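Periplasmic binding protein (Mycobacterium smegmatis, PDB 4MDY) probably binds an iron-bearing solute outside the membrane and hands it to an ABC transporter, as solute-binding proteins of its family do. Local coordinates at residues A177-G182 against I231-S236; R32-G37 against D98-T103. All blocks are in the same frame, centred on the assembly; numbering follows the deposited sequence.

Interaction 1: residues A177-G182 against I231-S236; sequences ALLLGG and IWTTES
Leu-180 and Trp-232 each turn CG anti to the carbonyl carbon (chi1 near -55° in both), which, with an extended chi2 in the leucine, sets its CD1 over the six-membered ring. CD1 lies 3.5 Å from the centroid of that ring and 8° off the ring normal, a CH-pi contact. At the ring's edge, near its plane, Gly-181 O approaches Trp-232 CE3 to 3.4 Å. Beyond the pair, Asn-260 takes the indole NE1 hydrogen and Phe-262 stacks on the ring, tying it to strand 260-262. On the other side of the sheet Leu-179 CD1 touches two methyl groups, 3.8 Å from Ile-231 CG2 and 3.7 Å from Thr-233 CG2. Between these layers the backbones pair in parallel: Ile-231 N gives to Leu-178 O, and Leu-180 N to Ile-231 O at 2.7 Å. Leu-180 O then accepts Thr-233 N at 2.8 Å, the donor tilted 23° from the carbonyl plane. Thr-233 OG1 stands 3.1 Å from the same Leu-180 O, while a water joins this hydroxyl to Gly-182 N, linking the two segments just past the last backbone bond. Thr-233 centres an inverse gamma turn that leads away from the sheet to Ser-236, the N-cap of helix 237-244. Strands 176-181 and 229-233 are thus the central pair of the parallel sheet, flanked by 207-208 and 260-262, in the C-terminal alpha/beta lobe of a two-lobed periplasmic binding protein.

Interaction 2: residues R32-G37 against D98-T103; sequences RVVSAG and DLIVAT
Arg-32 O is gripped by two amides of the facing segment: Asp-98 N gives it a hydrogen bond at 2.9 Å, and Leu-99 N a weak one at 3.4 Å. This fork opens a parallel pairing in the sheet of the N-terminal alpha/beta lobe, where strand 99-102 runs between 33-35 and 121-123. Asp-98 places its CG between its own backbone N and carbonyl carbon (chi1 63°), and the carboxylate thereby folds back to the arginine backbone. Its OD1 accepts Arg-32 N at 2.8 Å from above the carboxylate plane, 47° out of it, while OD2 takes the amide of Gln-31. The carboxylate thus holds two successive amides at the entry to the strand. The arginine's own guanidinium turns elsewhere, to the carbonyls of Leu-95 and Lys-96. Farther along, the ladder proceeds through Val-34 N to Leu-99 O, Val-101 N to Val-34 O and Ala-36 N to Val-101 O. On one side of the sheet Val-33, Ser-35 and Val-101 pack on helix 40-46, with Val-33 CG1 meeting Val-101 CG2 at 3.9 Å, while Leu-99, on the same side, meets Val-122. The opposite side carries Val-34 and Ile-100, both packed on Ile-92 of helix 89-94. At the last bond, Ala-36 CB touches two side chains, 4.1 Å from Ile-100 CG2 and 4.0 Å from Ala-102 CB.

Overall arrangement
From the N terminus, interaction 2 comes first, closing a loop of 60 residues that includes helices 40-46, 67-73 and 89-94 and thereby assembling the N-terminal lobe's sheet. The chain then passes through strand 121-123 and the long helix 148-168, which connects the lobes, before interaction 1 opens, closing a shorter loop of 48 residues within the second lobe's parallel sheet. The two loops follow in series, neither nested nor crossed. Their centres lie about 30 Å apart, on opposite sides of the chain's centre, and their nearest atoms about 16 Å apart. One building scheme thus serves twice: each contact joins strands of a different sheet, one in each lobe.

Interaction 1: residues A177-G182 against I231-S236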
loop_
_atom_site.group_PDB
_atom_site.type_symbol
_atom_site.label_atom_id
_atom_site.label_comp_id
_atom_site.label_asym_id
_atom_site.label_seq_id
_atom_site.Cartn_x
_atom_site.Cartn_y
_atom_site.Cartn_z
ATOM N N ALA A 177 12.586 9.373 11.991
ATOM C CA ALA A 177 11.171 9.029 11.919
ATOM C C ALA A 177 10.991 7.537 12.119
ATOM O O ALA A 177 11.828 6.734 11.684
ATOM C CB ALA A 177 10.597 9.441 10.572
ATOM N N LEU A 178 9.902 7.186 12.801
ATOM C CA LEU A 178 9.419 5.814 12.883
ATOM C C LEU A 178 7.976 5.780 12.402
ATOM O O LEU A 178 7.195 6.703 12.668
ATOM C CB LEU A 178 9.499 5.276 14.315
ATOM C CG LEU A 178 10.884 4.960 14.893
ATOM C CD1 LEU A 178 10.783 4.713 16.390
ATOM C CD2 LEU A 178 11.508 3.757 14.203
ATOM N N LEU A 179 7.642 4.710 11.687
ATOM C CA LEU A 179 6.310 4.475 11.181
ATOM C C LEU A 179 5.715 3.284 11.922
ATOM O O LEU A 179 6.155 2.142 11.746
ATOM C CB LEU A 179 6.357 4.201 9.680
ATOM C CG LEU A 179 5.009 3.940 9.015
ATOM C CD1 LEU A 179 4.123 5.173 9.134
ATOM C CD2 LEU A 179 5.198 3.544 7.559
ATOM N N LEU A 180 4.697 3.565 12.731
ATOM C CA LEU A 180 4.190 2.624 13.717
ATOM C C LEU A 180 2.745 2.253 13.442
ATOM O O LEU A 180 1.998 3.035 12.868
ATOM C CB LEU A 180 4.302 3.233 15.121
ATOM C CG LEU A 180 5.698 3.742 15.525
ATOM C CD1 LEU A 180 5.671 4.341 16.919
ATOM C CD2 LEU A 180 6.729 2.625 15.446
ATOM N N GLY A 181 2.362 1.055 13.866
ATOM C CA GLY A 181 0.990 0.592 13.734
ATOM C C GLY A 181 0.079 1.345 14.686
ATOM O O GLY A 181 0.520 1.841 15.724
ATOM N N GLY A 182 -1.196 1.436 14.322
ATOM C CA GLY A 182 -2.174 2.207 15.093
ATOM C C GLY A 182 -2.679 1.504 16.341
ATOM O O GLY A 182 -3.354 2.121 17.165
ATOM N N ILE A 231 5.067 8.331 13.738
ATOM C CA ILE A 231 3.880 8.341 12.902
ATOM C C ILE A 231 3.115 7.073 13.220
ATOM O O ILE A 231 3.523 5.989 12.840
ATOM C CB ILE A 231 4.258 8.400 11.403
ATOM C CG1 ILE A 231 5.192 9.588 11.138
ATOM C CG2 ILE A 231 3.011 8.495 10.539
ATOM C CD1 ILE A 231 5.901 9.533 9.803
ATOM N N TRP A 232 2.023 7.216 13.962
ATOM C CA TRP A 232 1.185 6.077 14.312
ATOM C C TRP A 232 0.040 6.004 13.312
ATOM O O TRP A 232 -0.706 6.975 13.145
ATOM C CB TRP A 232 0.605 6.244 15.707
ATOM C CG TRP A 232 1.599 6.473 16.797
ATOM C CD1 TRP A 232 2.191 7.661 17.141
ATOM C CD2 TRP A 232 2.099 5.498 17.716
ATOM N NE1 TRP A 232 3.029 7.481 18.214
ATOM C CE2 TRP A 232 2.996 6.162 18.585
ATOM C CE3 TRP A 232 1.884 4.123 17.887
ATOM C CZ2 TRP A 232 3.662 5.501 19.617
ATOM C CZ3 TRP A 232 2.541 3.469 18.918
ATOM C CH2 TRP A 232 3.422 4.161 19.772
ATOM N N THR A 233 -0.119 4.858 12.657
ATOM C CA THR A 233 -1.125 4.731 11.608
ATOM C C THR A 233 -2.478 4.346 12.208
ATOM O O THR A 233 -3.056 3.298 11.899
ATOM C CB THR A 233 -0.681 3.758 10.501
ATOM O OG1 THR A 233 -0.405 2.468 11.060
ATOM C CG2 THR A 233 0.574 4.311 9.803
ATOM N N THR A 234 -2.960 5.220 13.085
ATOM C CA THR A 234 -4.283 5.097 13.677
ATOM C C THR A 234 -5.363 5.255 12.612
ATOM O O THR A 234 -5.162 5.961 11.623
ATOM C CB THR A 234 -4.501 6.162 14.775
ATOM O OG1 THR A 234 -4.100 7.453 14.293
ATOM C CG2 THR A 234 -3.702 5.823 16.014
ATOM N N GLU A 235 -6.504 4.598 12.836
ATOM C CA GLU A 235 -7.648 4.659 11.933
ATOM C C GLU A 235 -8.878 5.259 12.626
ATOM O O GLU A 235 -9.948 5.337 12.026
ATOM C CB GLU A 235 -7.980 3.260 11.415
ATOM C CG GLU A 235 -6.831 2.601 10.660
ATOM C CD GLU A 235 -7.157 1.199 10.180
ATOM O OE1 GLU A 235 -8.350 0.906 9.939
ATOM O OE2 GLU A 235 -6.212 0.389 10.041
ATOM N N SER A 236 -8.723 5.683 13.879
ATOM C CA SER A 236 -9.802 6.362 14.602
ATOM C C SER A 236 -9.288 7.093 15.834
ATOM O O SER A 236 -8.142 6.906 16.261
ATOM C CB SER A 236 -10.887 5.369 15.021
ATOM O OG SER A 236 -10.401 4.440 15.973
HETATM O O HOH W 1 -1.917 0.140 11.841
#

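Interaction 2: residues R32-G37 against D98-T103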
loop_
_atom_site.group_PDB
_atom_site.type_symbol
_atom_site.label_atom_id
_atom_site.label_comp_id
_atom_site.label_asym_id
_atom_site.label_seq_id
_atom_site.Cartn_x
_atom_site.Cartn_y
_atom_site.Cartn_z
ATOM N N ARG A 32 -12.337 -7.705 -19.254
ATOM C CA ARG A 32 -12.875 -8.122 -17.968
ATOM C C ARG A 32 -11.756 -8.490 -16.987
ATOM O O ARG A 32 -11.345 -9.650 -16.890
ATOM C CB ARG A 32 -13.813 -9.321 -18.159
ATOM C CG ARG A 32 -15.085 -9.000 -18.927
ATOM C CD ARG A 32 -15.952 -10.239 -19.099
ATOM N NE ARG A 32 -16.548 -10.706 -17.840
ATOM C CZ ARG A 32 -17.588 -10.132 -17.237
ATOM N NH1 ARG A 32 -18.161 -9.051 -17.758
ATOM N NH2 ARG A 32 -18.056 -10.635 -16.099
ATOM N N VAL A 33 -11.293 -7.504 -16.228
ATOM C CA VAL A 33 -10.187 -7.708 -15.308
ATOM C C VAL A 33 -10.653 -7.950 -13.868
ATOM O O VAL A 33 -11.413 -7.162 -13.297
ATOM C CB VAL A 33 -9.225 -6.498 -15.325
ATOM C CG1 VAL A 33 -8.006 -6.779 -14.464
ATOM C CG2 VAL A 33 -8.794 -6.174 -16.743
ATOM N N VAL A 34 -10.165 -9.035 -13.286
ATOM C CA VAL A 34 -10.345 -9.319 -11.873
ATOM C C VAL A 34 -9.103 -8.903 -11.083
ATOM O O VAL A 34 -7.985 -9.338 -11.385
ATOM C CB VAL A 34 -10.606 -10.814 -11.652
ATOM C CG1 VAL A 34 -10.424 -11.187 -10.193
ATOM C CG2 VAL A 34 -11.995 -11.180 -12.150
ATOM N N SER A 35 -9.319 -8.065 -10.067
ATOM C CA SER A 35 -8.291 -7.719 -9.099
ATOM C C SER A 35 -8.401 -8.670 -7.907
ATOM O O SER A 35 -9.312 -8.545 -7.065
ATOM C CB SER A 35 -8.441 -6.273 -8.645
ATOM O OG SER A 35 -7.368 -5.907 -7.795
ATOM N N ALA A 36 -7.476 -9.625 -7.844
ATOM C CA ALA A 36 -7.553 -10.720 -6.886
ATOM C C ALA A 36 -6.708 -10.507 -5.612
ATOM O O ALA A 36 -6.806 -11.294 -4.659
ATOM C CB ALA A 36 -7.176 -12.031 -7.570
ATOM N N GLY A 37 -5.907 -9.443 -5.582
ATOM C CA GLY A 37 -5.108 -9.117 -4.402
ATOM C C GLY A 37 -5.595 -7.892 -3.649
ATOM O O GLY A 37 -6.631 -7.321 -3.964
ATOM N N ASP A 98 -11.009 -12.018 -18.444
ATOM C CA ASP A 98 -9.965 -12.284 -19.437
ATOM C C ASP A 98 -8.569 -11.887 -18.926
ATOM O O ASP A 98 -7.578 -12.090 -19.614
ATOM C CB ASP A 98 -10.294 -11.651 -20.798
ATOM C CG ASP A 98 -10.366 -10.130 -20.764
ATOM O OD1 ASP A 98 -10.209 -9.515 -19.683
ATOM O OD2 ASP A 98 -10.598 -9.538 -21.848
ATOM N N LEU A 99 -8.504 -11.326 -17.716
ATOM C CA LEU A 99 -7.228 -11.112 -17.026
ATOM C C LEU A 99 -7.442 -11.165 -15.523
ATOM O O LEU A 99 -8.381 -10.555 -14.995
ATOM C CB LEU A 99 -6.602 -9.766 -17.398
ATOM C CG LEU A 99 -5.199 -9.509 -16.813
ATOM C CD1 LEU A 99 -4.147 -10.409 -17.449
ATOM C CD2 LEU A 99 -4.784 -8.059 -16.998
ATOM N N ILE A 100 -6.571 -11.893 -14.842
ATOM C CA ILE A 100 -6.597 -11.971 -13.395
ATOM C C ILE A 100 -5.304 -11.372 -12.869
ATOM O O ILE A 100 -4.218 -11.874 -13.164
ATOM C CB ILE A 100 -6.749 -13.424 -12.905
ATOM C CG1 ILE A 100 -8.061 -14.027 -13.432
ATOM C CG2 ILE A 100 -6.744 -13.481 -11.383
ATOM C CD1 ILE A 100 -8.126 -15.536 -13.322
ATOM N N VAL A 101 -5.423 -10.301 -12.095
ATOM C CA VAL A 101 -4.272 -9.667 -11.491
ATOM C C VAL A 101 -4.158 -10.113 -10.041
ATOM O O VAL A 101 -5.049 -9.838 -9.216
ATOM C CB VAL A 101 -4.364 -8.136 -11.587
ATOM C CG1 VAL A 101 -3.126 -7.498 -10.990
ATOM C CG2 VAL A 101 -4.526 -7.706 -13.036
ATOM N N ALA A 102 -3.060 -10.812 -9.740
ATOM C CA ALA A 102 -2.838 -11.370 -8.416
ATOM C C ALA A 102 -1.379 -11.235 -7.986
ATOM O O ALA A 102 -0.686 -12.224 -7.740
ATOM C CB ALA A 102 -3.291 -12.824 -8.367
ATOM N N THR A 103 -0.926 -9.992 -7.878
ATOM C CA THR A 103 0.446 -9.708 -7.483
ATOM C C THR A 103 0.576 -9.567 -5.966
ATOM O O THR A 103 1.663 -9.732 -5.424
ATOM C CB THR A 103 0.962 -8.417 -8.158
ATOM O OG1 THR A 103 0.148 -7.309 -7.763
ATOM C CG2 THR A 103 0.924 -8.547 -9.659
#